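PDB 1QO8: probable fumarate reductase Ifc3 from Shewanella frigidimarina, which catalyses essentially unidirectional reduction of fumarate to succinate in vitro, using one FAD and four covalent heme c groups per subunit, and may serve electron transport to ferric iron. Local coordinates for residues M328-N332 / A495-H499; S350-W356 / T501-A506; D366-I371 / L433-Y437. All coordinates share one frame; numbering follows the deposited sequence.

Interaction 1: M328-N332 / A495-H499. With FAD (flavin-adenine dinucleotide), chain G.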
loop_
_atom_site.group_PDB
_atom_site.type_symbol
_atom_site.label_atom_id
_atom_site.label_comp_id
_atom_site.label_asym_id
_atom_site.label_seq_id
_atom_site.Cartn_x
_atom_site.Cartn_y
_atom_site.Cartn_z
ATOM N N MET A 328 8.968 -1.862 -16.113
ATOM C CA MET A 328 9.189 -3.254 -16.391
ATOM C C MET A 328 8.089 -3.804 -17.331
ATOM O O MET A 328 7.058 -3.185 -17.372
ATOM C CB MET A 328 9.098 -3.951 -15.024
ATOM C CG MET A 328 10.336 -3.587 -14.138
ATOM S SD MET A 328 10.369 -4.805 -12.870
ATOM C CE MET A 328 12.021 -4.316 -12.064
ATOM N N THR A 329 8.298 -4.904 -18.054
ATOM C CA THR A 329 7.249 -5.658 -18.662
ATOM C C THR A 329 6.578 -6.585 -17.620
ATOM O O THR A 329 6.659 -6.299 -16.438
ATOM C CB THR A 329 7.769 -6.725 -19.684
ATOM O OG1 THR A 329 9.150 -6.736 -19.923
ATOM C CG2 THR A 329 6.799 -6.770 -20.789
ATOM N N SER A 330 6.110 -7.786 -18.035
ATOM C CA SER A 330 5.593 -8.687 -16.997
ATOM C C SER A 330 5.609 -10.012 -17.710
ATOM O O SER A 330 5.433 -9.966 -18.939
ATOM C CB SER A 330 4.066 -8.335 -16.665
ATOM O OG SER A 330 3.687 -9.496 -15.805
ATOM N N SER A 331 5.696 -11.130 -17.064
ATOM C CA SER A 331 5.541 -12.378 -17.743
ATOM C C SER A 331 4.070 -12.856 -17.674
ATOM O O SER A 331 3.883 -14.011 -17.928
ATOM C CB SER A 331 6.389 -13.304 -16.856
ATOM O OG SER A 331 5.705 -13.100 -15.610
ATOM N N ASN A 332 3.162 -12.129 -17.015
ATOM C CA ASN A 332 1.846 -12.614 -16.658
ATOM C C ASN A 332 0.885 -12.777 -17.822
ATOM O O ASN A 332 0.940 -12.020 -18.772
ATOM C CB ASN A 332 1.128 -11.614 -15.703
ATOM C CG ASN A 332 1.795 -11.689 -14.319
ATOM O OD1 ASN A 332 1.091 -11.484 -13.347
ATOM N ND2 ASN A 332 3.058 -12.148 -14.262
ATOM N N ALA A 495 13.806 -7.377 -20.842
ATOM C CA ALA A 495 13.618 -6.355 -19.853
ATOM C C ALA A 495 13.102 -7.032 -18.606
ATOM O O ALA A 495 12.541 -8.128 -18.607
ATOM C CB ALA A 495 12.686 -5.280 -20.422
ATOM N N PRO A 496 13.478 -6.507 -17.431
ATOM C CA PRO A 496 12.927 -7.088 -16.223
ATOM C C PRO A 496 11.386 -7.027 -16.306
ATOM O O PRO A 496 10.827 -6.133 -16.891
ATOM C CB PRO A 496 13.447 -6.201 -15.096
ATOM C CG PRO A 496 14.331 -5.208 -15.716
ATOM C CD PRO A 496 14.123 -5.215 -17.253
ATOM N N GLY A 497 10.741 -8.061 -15.728
ATOM C CA GLY A 497 9.293 -8.130 -15.843
ATOM C C GLY A 497 8.705 -8.355 -14.423
ATOM O O GLY A 497 9.218 -9.195 -13.693
ATOM N N ILE A 498 7.574 -7.682 -14.210
ATOM C CA ILE A 498 6.742 -8.067 -13.062
ATOM C C ILE A 498 6.325 -9.490 -13.246
ATOM O O ILE A 498 5.880 -9.959 -14.304
ATOM C CB ILE A 498 5.543 -7.055 -12.896
ATOM C CG1 ILE A 498 6.312 -5.746 -12.470
ATOM C CG2 ILE A 498 4.714 -7.478 -11.701
ATOM C CD1 ILE A 498 5.585 -4.518 -12.902
ATOM N N HIS A 499 6.378 -10.298 -12.234
ATOM C CA HIS A 499 6.147 -11.698 -12.259
ATOM C C HIS A 499 5.204 -12.113 -11.180
ATOM O O HIS A 499 4.440 -13.023 -11.530
ATOM C CB HIS A 499 7.576 -12.385 -12.020
ATOM C CG HIS A 499 7.436 -13.871 -12.128
ATOM N ND1 HIS A 499 7.205 -14.402 -13.387
ATOM C CD2 HIS A 499 7.499 -14.902 -11.275
ATOM C CE1 HIS A 499 7.102 -15.750 -13.294
ATOM N NE2 HIS A 499 7.218 -16.048 -12.022
HETATM P PA FAD G . -4.547 -17.139 -11.596
HETATM O O1A FAD G . -4.101 -18.473 -12.109
HETATM O O2A FAD G . -4.114 -15.991 -12.171
HETATM O O5B FAD G . -6.040 -17.106 -12.086
HETATM C C5B FAD G . -7.007 -16.057 -11.667
HETATM C C4B FAD G . -8.337 -16.233 -12.556
HETATM O O4B FAD G . -9.235 -15.130 -12.047
HETATM C C3B FAD G . -8.083 -15.820 -14.044
HETATM O O3B FAD G . -8.293 -16.727 -15.031
HETATM C C2B FAD G . -8.649 -14.358 -14.163
HETATM O O2B FAD G . -9.174 -14.009 -15.467
HETATM C C1B FAD G . -9.811 -14.481 -13.250
HETATM N N9A FAD G . -10.266 -13.190 -12.717
HETATM C C8A FAD G . -9.516 -12.100 -12.353
HETATM N N7A FAD G . -10.255 -11.075 -12.032
HETATM C C5A FAD G . -11.573 -11.495 -12.182
HETATM C C6A FAD G . -12.858 -10.810 -12.069
HETATM N N6A FAD G . -12.992 -9.562 -11.714
HETATM N N1A FAD G . -13.936 -11.604 -12.286
HETATM C C2A FAD G . -13.849 -12.899 -12.742
HETATM N N3A FAD G . -12.702 -13.600 -12.894
HETATM C C4A FAD G . -11.618 -12.824 -12.623
HETATM N N1 FAD G . 4.590 -20.427 -9.196
HETATM C C2 FAD G . 4.971 -21.589 -8.737
HETATM O O2 FAD G . 4.898 -21.993 -7.623
HETATM N N3 FAD G . 5.558 -22.587 -9.573
HETATM C C4 FAD G . 5.685 -22.242 -10.914
HETATM O O4 FAD G . 6.213 -23.010 -11.667
HETATM C C4X FAD G . 5.308 -20.911 -11.386
HETATM N N5 FAD G . 5.498 -20.571 -12.670
HETATM C C5X FAD G . 5.081 -19.372 -13.141
HETATM C C6 FAD G . 5.296 -19.088 -14.496
HETATM C C7 FAD G . 4.877 -17.884 -15.007
HETATM C C7M FAD G . 5.065 -17.505 -16.441
HETATM C C8 FAD G . 4.190 -16.967 -14.131
HETATM C C8M FAD G . 3.665 -15.681 -14.693
HETATM C C9 FAD G . 3.952 -17.256 -12.812
HETATM C C9A FAD G . 4.378 -18.448 -12.275
HETATM N N10 FAD G . 4.222 -18.841 -10.931
HETATM C C10 FAD G . 4.661 -20.021 -10.468
HETATM C "C1'" FAD G . 3.213 -18.146 -10.070
HETATM C "C2'" FAD G . 1.912 -19.012 -9.978
HETATM O "O2'" FAD G . 1.792 -19.492 -11.360
HETATM C "C3'" FAD G . 0.754 -17.994 -9.828
HETATM O "O3'" FAD G . 0.919 -17.210 -8.640
HETATM C "C4'" FAD G . -0.502 -18.815 -9.380
HETATM O "O4'" FAD G . -0.806 -19.639 -10.547
HETATM C "C5'" FAD G . -1.664 -17.770 -9.229
HETATM O "O5'" FAD G . -2.940 -18.672 -9.197
HETATM P P FAD G . -4.341 -18.099 -8.912
HETATM O O1P FAD G . -5.249 -19.307 -8.929
HETATM O O2P FAD G . -4.162 -17.344 -7.754
HETATM O O3P FAD G . -4.529 -17.134 -9.977
#
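In Ser-330 a chi1 of 170° swings OG away from the backbone N and beside the carbonyl carbon, where it donates to Ile-498 O at 2.7 Å; in Ser-331 a chi1 of 58° tucks OG between N and the carbonyl carbon, hydrogen-bonded to His-499 ND1 at 3.0 Å. Ile-498 O is thus gripped twice, by the Ser-330 hydroxyl from above the carbonyl plane and, nearly along the C=O axis, by Ser-331 N. The same Ser-330 OG accepts from Asn-332 N at 2.9 Å, closing an ST turn that bends the chain as it leaves strand 329-330. Replacing Ser-330 by an alanine removes the hydroxyl, which would probably leave Asn-332 N without its acceptor and Ile-498 O with the Ser-331 amide alone of these two donors. Asn-332 then sends ND2 back across the contact to His-499 O (3.2 Å), a straight bond whose donor stands above the carbonyl plane.

Earlier in the pairing, Ile-498 N donates to Thr-329 O at 2.8 Å and Thr-329 N to Pro-496 O, bonds of a short parallel ladder that flank Gly-497. Gly-497 lies close under Ser-330, and a side chain there would be tight against Ser-330 CA. Beyond the ladder, the extended Met-328 crosses Pro-496 at about a right angle, CE resting 3.8 Å from CB, with helix 397-405 covering both.

The His-499 ring is held at one edge by Ser-331 OG, near the ring plane, while CE1 lies 3.3 Å from C8 of the flavin. The short parallel pairing of 329-330 with the long strand 489-505 places Ser-331, Asn-332 and His-499 beside the isoalloxazine, where they contribute to the FAD pocket, and His-499 probably also binds fumarate and succinate there.

Interaction 2: S350-W356 / T501-A506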
loop_
_atom_site.group_PDB
_atom_site.type_symbol
_atom_site.label_atom_id
_atom_site.label_comp_id
_atom_site.label_asym_id
_atom_site.label_seq_id
_atom_site.Cartn_x
_atom_site.Cartn_y
_atom_site.Cartn_z
ATOM N N SER A 350 -8.818 -5.531 5.078
ATOM C CA SER A 350 -7.384 -5.272 5.161
ATOM C C SER A 350 -6.532 -6.101 4.183
ATOM O O SER A 350 -7.048 -7.091 3.672
ATOM C CB SER A 350 -6.934 -5.566 6.572
ATOM O OG SER A 350 -7.158 -6.857 7.075
ATOM N N MET A 351 -5.281 -5.712 4.017
ATOM C CA MET A 351 -4.311 -6.263 3.132
ATOM C C MET A 351 -3.098 -6.776 3.900
ATOM O O MET A 351 -2.873 -6.437 5.092
ATOM C CB MET A 351 -3.841 -5.268 2.089
ATOM C CG MET A 351 -4.820 -4.447 1.256
ATOM S SD MET A 351 -5.719 -5.600 0.205
ATOM C CE MET A 351 -7.437 -5.130 0.434
ATOM N N THR A 352 -2.314 -7.642 3.323
ATOM C CA THR A 352 -1.061 -8.121 3.978
ATOM C C THR A 352 0.105 -7.859 3.029
ATOM O O THR A 352 0.053 -8.317 1.835
ATOM C CB THR A 352 -1.132 -9.622 4.321
ATOM O OG1 THR A 352 -2.149 -9.915 5.280
ATOM C CG2 THR A 352 0.170 -10.191 4.912
ATOM N N ASP A 353 1.173 -7.219 3.495
ATOM C CA ASP A 353 2.317 -6.938 2.629
ATOM C C ASP A 353 1.910 -6.456 1.249
ATOM O O ASP A 353 2.516 -6.874 0.207
ATOM C CB ASP A 353 3.259 -8.178 2.459
ATOM C CG ASP A 353 3.669 -8.844 3.751
ATOM O OD1 ASP A 353 3.929 -8.091 4.743
ATOM O OD2 ASP A 353 3.770 -10.087 3.884
ATOM N N ILE A 354 1.001 -5.462 1.157
ATOM C CA ILE A 354 0.224 -5.273 -0.077
ATOM C C ILE A 354 1.116 -4.876 -1.243
ATOM O O ILE A 354 0.971 -5.211 -2.440
ATOM C CB ILE A 354 -0.881 -4.240 0.141
ATOM C CG1 ILE A 354 -1.787 -4.021 -1.069
ATOM C CG2 ILE A 354 -0.267 -2.901 0.571
ATOM C CD1 ILE A 354 -2.618 -5.255 -1.466
ATOM N N ASP A 355 2.202 -4.170 -0.900
ATOM C CA ASP A 355 3.015 -3.515 -1.933
ATOM C C ASP A 355 4.200 -4.387 -2.379
ATOM O O ASP A 355 4.952 -3.902 -3.238
ATOM C CB ASP A 355 3.445 -2.129 -1.492
ATOM C CG ASP A 355 4.208 -1.951 -0.203
ATOM O OD1 ASP A 355 4.013 -2.763 0.719
ATOM O OD2 ASP A 355 5.010 -1.000 -0.135
ATOM N N TRP A 356 4.296 -5.638 -2.026
ATOM C CA TRP A 356 5.506 -6.456 -2.247
ATOM C C TRP A 356 5.389 -7.186 -3.603
ATOM O O TRP A 356 4.409 -7.936 -3.758
ATOM C CB TRP A 356 5.855 -7.407 -1.074
ATOM C CG TRP A 356 6.537 -6.558 -0.027
ATOM C CD1 TRP A 356 5.949 -5.921 1.031
ATOM C CD2 TRP A 356 7.918 -6.210 0.026
ATOM N NE1 TRP A 356 6.868 -5.193 1.754
ATOM C CE2 TRP A 356 8.082 -5.347 1.139
ATOM C CE3 TRP A 356 9.008 -6.512 -0.791
ATOM C CZ2 TRP A 356 9.325 -4.788 1.459
ATOM C CZ3 TRP A 356 10.233 -5.932 -0.481
ATOM C CH2 TRP A 356 10.384 -5.130 0.661
ATOM N N THR A 501 2.789 -10.948 -7.536
ATOM C CA THR A 501 2.595 -10.024 -6.428
ATOM C C THR A 501 2.296 -10.745 -5.142
ATOM O O THR A 501 1.174 -11.202 -4.966
ATOM C CB THR A 501 1.431 -9.042 -6.777
ATOM O OG1 THR A 501 0.245 -9.776 -7.098
ATOM C CG2 THR A 501 1.812 -8.318 -8.036
ATOM N N MET A 502 3.274 -10.910 -4.259
ATOM C CA MET A 502 3.135 -11.579 -3.007
ATOM C C MET A 502 2.100 -10.871 -2.123
ATOM O O MET A 502 1.519 -11.608 -1.304
ATOM C CB MET A 502 4.421 -11.517 -2.089
ATOM C CG MET A 502 5.632 -12.366 -2.586
ATOM S SD MET A 502 6.480 -11.909 -4.104
ATOM C CE MET A 502 7.300 -10.364 -3.719
ATOM N N GLY A 503 1.953 -9.559 -2.171
ATOM C CA GLY A 503 1.014 -8.949 -1.268
ATOM C C GLY A 503 -0.422 -9.162 -1.781
ATOM O O GLY A 503 -0.613 -9.527 -2.973
ATOM N N GLY A 504 -1.380 -8.974 -0.901
ATOM C CA GLY A 504 -2.776 -9.063 -1.376
ATOM C C GLY A 504 -3.698 -8.893 -0.146
ATOM O O GLY A 504 -3.294 -8.351 0.867
ATOM N N VAL A 505 -4.828 -9.488 -0.237
ATOM C CA VAL A 505 -5.943 -9.452 0.766
ATOM C C VAL A 505 -5.471 -10.179 1.979
ATOM O O VAL A 505 -4.874 -11.267 1.886
ATOM C CB VAL A 505 -7.028 -10.080 -0.103
ATOM C CG1 VAL A 505 -7.528 -11.473 0.279
ATOM C CG2 VAL A 505 -7.978 -9.061 -0.624
ATOM N N ALA A 506 -5.674 -9.637 3.184
ATOM C CA ALA A 506 -5.375 -10.410 4.377
ATOM C C ALA A 506 -6.370 -11.545 4.599
ATOM O O ALA A 506 -7.603 -11.469 4.521
ATOM C CB ALA A 506 -5.372 -9.527 5.633
#
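Thr-352 N donates to Gly-504 O at 2.7 Å, and Gly-504 N returns a longer bond to Thr-352 O (3.2 Å). Two residues further along each strand, Ala-506 N reaches Ser-350 O at 2.9 Å. Between these rungs Met-351 and Val-505 form the non-hydrogen-bonded pair, and bends at chi2 and chi3 fold the methionine so that SD lies near Gly-504 O and CE meets Val-505 CG2. Ala-506 CB sits against Thr-352 OG1 (3.3 Å) and Ser-350 OG, a hydroxyl bonded elsewhere to Asp-515 O.

This antiparallel ladder adds strand 351-352 to the far end of strand 489-505 in the mixed sheet of the flavoprotein region, and a type I turn from Asp-353 to Trp-356 then leads the chain onward.

At the turn, Gly-503 CA comes within 3.0 Å of Asp-353 O in a CA-H...O contact; a side chain on this glycine would clash with that oxygen. Gly-503 N makes a weak bond to Trp-356 O, beside which Met-502 lays its CE. The indole of Trp-356 stacks on Tyr-537, makes a cation-pi contact with Arg-322, and packs on Leu-516 of the second subunit.

Interaction 3: D366-I371 / L433-Y437. With HEM (protoporphyrin IX containing Fe), chain C.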
loop_
_atom_site.group_PDB
_atom_site.type_symbol
_atom_site.label_atom_id
_atom_site.label_comp_id
_atom_site.label_asym_id
_atom_site.label_seq_id
_atom_site.Cartn_x
_atom_site.Cartn_y
_atom_site.Cartn_z
ATOM N N ASP A 366 9.227 -8.692 -26.504
ATOM C CA ASP A 366 8.267 -9.033 -27.530
ATOM C C ASP A 366 7.435 -10.261 -27.180
ATOM O O ASP A 366 6.210 -10.138 -27.174
ATOM C CB ASP A 366 8.962 -9.303 -28.881
ATOM C CG ASP A 366 10.448 -9.629 -28.735
ATOM O OD1 ASP A 366 10.895 -10.059 -27.592
ATOM O OD2 ASP A 366 11.123 -9.390 -29.797
ATOM N N SER A 367 8.051 -11.410 -27.062
ATOM C CA SER A 367 7.421 -12.621 -26.540
ATOM C C SER A 367 7.652 -12.667 -25.036
ATOM O O SER A 367 8.769 -12.868 -24.493
ATOM C CB SER A 367 7.864 -13.780 -27.365
ATOM O OG SER A 367 7.471 -15.107 -27.141
ATOM N N ARG A 368 6.586 -12.496 -24.238
ATOM C CA ARG A 368 6.750 -12.185 -22.814
ATOM C C ARG A 368 6.998 -13.401 -21.997
ATOM O O ARG A 368 6.307 -13.818 -21.060
ATOM C CB ARG A 368 5.626 -11.286 -22.267
ATOM C CG ARG A 368 5.562 -9.925 -22.964
ATOM C CD ARG A 368 4.439 -8.990 -22.405
ATOM N NE ARG A 368 3.119 -9.611 -22.443
ATOM C CZ ARG A 368 2.466 -10.271 -21.509
ATOM N NH1 ARG A 368 2.850 -10.528 -20.226
ATOM N NH2 ARG A 368 1.230 -10.727 -21.866
ATOM N N ILE A 369 8.092 -14.087 -22.316
ATOM C CA ILE A 369 8.432 -15.342 -21.630
ATOM C C ILE A 369 9.774 -15.098 -20.909
ATOM O O ILE A 369 10.546 -14.276 -21.422
ATOM C CB ILE A 369 8.588 -16.272 -22.860
ATOM C CG1 ILE A 369 7.213 -16.872 -23.186
ATOM C CG2 ILE A 369 9.712 -17.289 -22.739
ATOM C CD1 ILE A 369 7.230 -17.630 -24.493
ATOM N N LEU A 370 10.060 -15.731 -19.827
ATOM C CA LEU A 370 11.256 -15.701 -19.035
ATOM C C LEU A 370 12.482 -16.110 -19.914
ATOM O O LEU A 370 12.385 -17.155 -20.585
ATOM C CB LEU A 370 11.171 -16.633 -17.835
ATOM C CG LEU A 370 10.156 -16.477 -16.691
ATOM C CD1 LEU A 370 10.751 -16.864 -15.320
ATOM C CD2 LEU A 370 9.543 -15.111 -16.485
ATOM N N ILE A 371 13.443 -15.252 -20.129
ATOM C CA ILE A 371 14.767 -15.761 -20.633
ATOM C C ILE A 371 15.570 -16.127 -19.407
ATOM O O ILE A 371 15.872 -15.316 -18.545
ATOM C CB ILE A 371 15.403 -14.771 -21.591
ATOM C CG1 ILE A 371 14.521 -14.736 -22.862
ATOM C CG2 ILE A 371 16.797 -15.278 -22.047
ATOM C CD1 ILE A 371 13.739 -13.462 -22.878
ATOM N N LEU A 433 10.072 -20.388 -30.989
ATOM C CA LEU A 433 9.131 -19.348 -30.621
ATOM C C LEU A 433 9.312 -18.060 -31.343
ATOM O O LEU A 433 8.639 -17.076 -30.978
ATOM C CB LEU A 433 9.119 -19.138 -29.090
ATOM C CG LEU A 433 8.725 -20.420 -28.364
ATOM C CD1 LEU A 433 8.701 -20.228 -26.834
ATOM C CD2 LEU A 433 7.352 -20.939 -28.847
ATOM N N GLU A 434 10.190 -18.003 -32.327
ATOM C CA GLU A 434 10.543 -16.830 -33.073
ATOM C C GLU A 434 10.982 -15.680 -32.178
ATOM O O GLU A 434 10.927 -14.513 -32.599
ATOM C CB GLU A 434 9.372 -16.382 -34.016
ATOM C CG GLU A 434 8.877 -17.507 -34.938
ATOM C CD GLU A 434 7.647 -17.088 -35.743
ATOM O OE1 GLU A 434 7.185 -15.940 -35.883
ATOM O OE2 GLU A 434 7.057 -17.927 -36.407
ATOM N N MET A 435 11.677 -15.967 -31.082
ATOM C CA MET A 435 12.216 -14.854 -30.268
ATOM C C MET A 435 13.592 -14.332 -30.646
ATOM O O MET A 435 14.049 -13.222 -30.253
ATOM C CB MET A 435 12.199 -15.414 -28.830
ATOM C CG MET A 435 10.704 -15.473 -28.339
ATOM S SD MET A 435 10.840 -16.401 -26.752
ATOM C CE MET A 435 11.541 -15.107 -25.686
ATOM N N LEU A 436 14.295 -15.123 -31.476
ATOM C CA LEU A 436 15.697 -14.683 -31.783
ATOM C C LEU A 436 15.781 -13.882 -33.048
ATOM O O LEU A 436 15.359 -14.394 -34.123
ATOM C CB LEU A 436 16.557 -15.940 -31.992
ATOM C CG LEU A 436 16.584 -16.905 -30.815
ATOM C CD1 LEU A 436 17.679 -17.910 -31.104
ATOM C CD2 LEU A 436 16.674 -16.108 -29.486
ATOM N N TYR A 437 16.392 -12.710 -33.009
ATOM C CA TYR A 437 16.894 -12.059 -34.208
ATOM C C TYR A 437 18.201 -12.738 -34.650
ATOM O O TYR A 437 18.905 -13.265 -33.775
ATOM C CB TYR A 437 17.229 -10.597 -33.888
ATOM C CG TYR A 437 15.974 -9.748 -33.667
ATOM C CD1 TYR A 437 15.162 -9.894 -32.572
ATOM C CD2 TYR A 437 15.665 -8.763 -34.611
ATOM C CE1 TYR A 437 14.037 -9.095 -32.370
ATOM C CE2 TYR A 437 14.538 -7.954 -34.454
ATOM C CZ TYR A 437 13.742 -8.143 -33.351
ATOM O OH TYR A 437 12.631 -7.320 -33.224
HETATM C CHA HEM C . 5.206 -21.791 -24.416
HETATM C CHB HEM C . 2.690 -21.749 -28.568
HETATM C CHC HEM C . -0.538 -18.985 -26.272
HETATM C CHD HEM C . 2.610 -18.129 -22.683
HETATM C C1A HEM C . 4.826 -22.101 -25.694
HETATM C C2A HEM C . 5.380 -23.083 -26.612
HETATM C C3A HEM C . 4.684 -23.074 -27.740
HETATM C C4A HEM C . 3.656 -22.039 -27.591
HETATM C CMA HEM C . 4.856 -23.875 -29.053
HETATM C CAA HEM C . 6.649 -23.939 -26.297
HETATM C CBA HEM C . 6.323 -25.344 -25.754
HETATM C CGA HEM C . 5.784 -25.236 -24.346
HETATM O O1A HEM C . 4.590 -25.664 -24.205
HETATM O O2A HEM C . 6.515 -24.745 -23.429
HETATM C C1B HEM C . 1.491 -21.135 -28.228
HETATM C C2B HEM C . 0.268 -21.142 -29.018
HETATM C C3B HEM C . -0.612 -20.414 -28.356
HETATM C C4B HEM C . -0.011 -19.891 -27.159
HETATM C CMB HEM C . 0.154 -21.938 -30.308
HETATM C CAB HEM C . -2.158 -20.162 -28.627
HETATM C CBB HEM C . -2.872 -21.023 -29.358
HETATM C C1C HEM C . 0.032 -18.424 -25.154
HETATM C C2C HEM C . -0.570 -17.495 -24.205
HETATM C C3C HEM C . 0.293 -17.303 -23.211
HETATM C C4C HEM C . 1.467 -18.096 -23.482
HETATM C CMC HEM C . -1.959 -16.898 -24.458
HETATM C CAC HEM C . 0.186 -16.467 -21.885
HETATM C CBC HEM C . -0.950 -16.351 -21.204
HETATM C C1D HEM C . 3.580 -19.088 -22.820
HETATM C C2D HEM C . 4.677 -19.314 -21.855
HETATM C C3D HEM C . 5.378 -20.329 -22.331
HETATM C C4D HEM C . 4.790 -20.777 -23.577
HETATM C CMD HEM C . 4.873 -18.471 -20.577
HETATM C CAD HEM C . 6.669 -20.983 -21.720
HETATM C CBD HEM C . 7.912 -20.570 -22.469
HETATM C CGD HEM C . 9.274 -21.174 -22.041
HETATM O O1D HEM C . 9.541 -21.303 -20.831
HETATM O O2D HEM C . 10.087 -21.514 -22.923
HETATM N NA HEM C . 3.720 -21.532 -26.321
HETATM N NB HEM C . 1.299 -20.336 -27.119
HETATM N NC HEM C . 1.276 -18.774 -24.673
HETATM N ND HEM C . 3.678 -19.979 -23.850
HETATM FE FE HEM C . 2.442 -20.217 -25.454
HETATM O O HOH W 1 13.443 -10.908 -29.112
#
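Met-435, within the Schellman motif that ends helix 425-432, packs its CG on Ser-367 CB at 3.4 Å, closer than usual for two carbons. The methionine is extended as far as SD and bent only at chi3 (75°), a turn that carries CE toward the isoleucines. There it meets Ile-371 CD1 tip to tip at 3.9 Å, with Ile-369 CG2 a little farther off, while SD runs alongside the Ser-367 hydroxyl. On the heme side, Ile-369 and Leu-433 cross at about a right angle, their CD1 methyls 3.8 Å apart. Both also touch the porphyrin: Leu-433 CD2 lies 3.6 Å from C3A of the heme, and Ile-369 CD1 is equally close to CBD, a carbon of a propionate arm. Ile-369 and Leu-433 thus line part of a heme pocket with aliphatic carbon.

The next shell explains how these groups are placed. In the Schellman motif Glu-434, at positive phi, lets Met-435 N return to Tyr-430 O and Glu-434 N to Asp-431 O; the chain leaves the helix there, with Leu-433 pointing toward the 366-371 loop and the end of Met-435 reaching it. In that loop an inverse gamma turn centred on Arg-368 carries a bond from Ile-369 N to Ser-367 O, which presents Ser-367 and Ile-369 on the same side and sends Arg-368 away. Arg-368 NH2 holds Glu-81 O in the cytochrome portion, and Ile-369 packs on His-83, an axial ligand of heme c 4.

At the outer margin, Asp-366 OD2 approaches the edge of the Tyr-437 ring in its plane, 3.9 Å from CE1, the carboxylate and ring being nearly coplanar. One water completes the join, donating to Asp-366 OD2 at 2.9 Å and to Met-435 O at 2.7 Å.

In the fold
Strand 489-505 ties interactions 1 and 2 together: it pairs in parallel with 329-330 and, farther along, antiparallel with 351-352, all in one sheet, and their centres lie about 19 Å apart. Interaction 3 sits about 13 Å from interaction 1, centre to centre, and touches it through Arg-368, whose NH1 probably bonds Ser-330 O at 2.9 Å and Asn-332 O at 2.8 Å. Interactions 2 and 3 lie on opposite sides of the chain's centre, about 31 Å apart between centres. Interaction 1 thus stands between them, its His-499 on the flavin, with heme contacts beyond it in interaction 3 and the subunit interface in interaction 2.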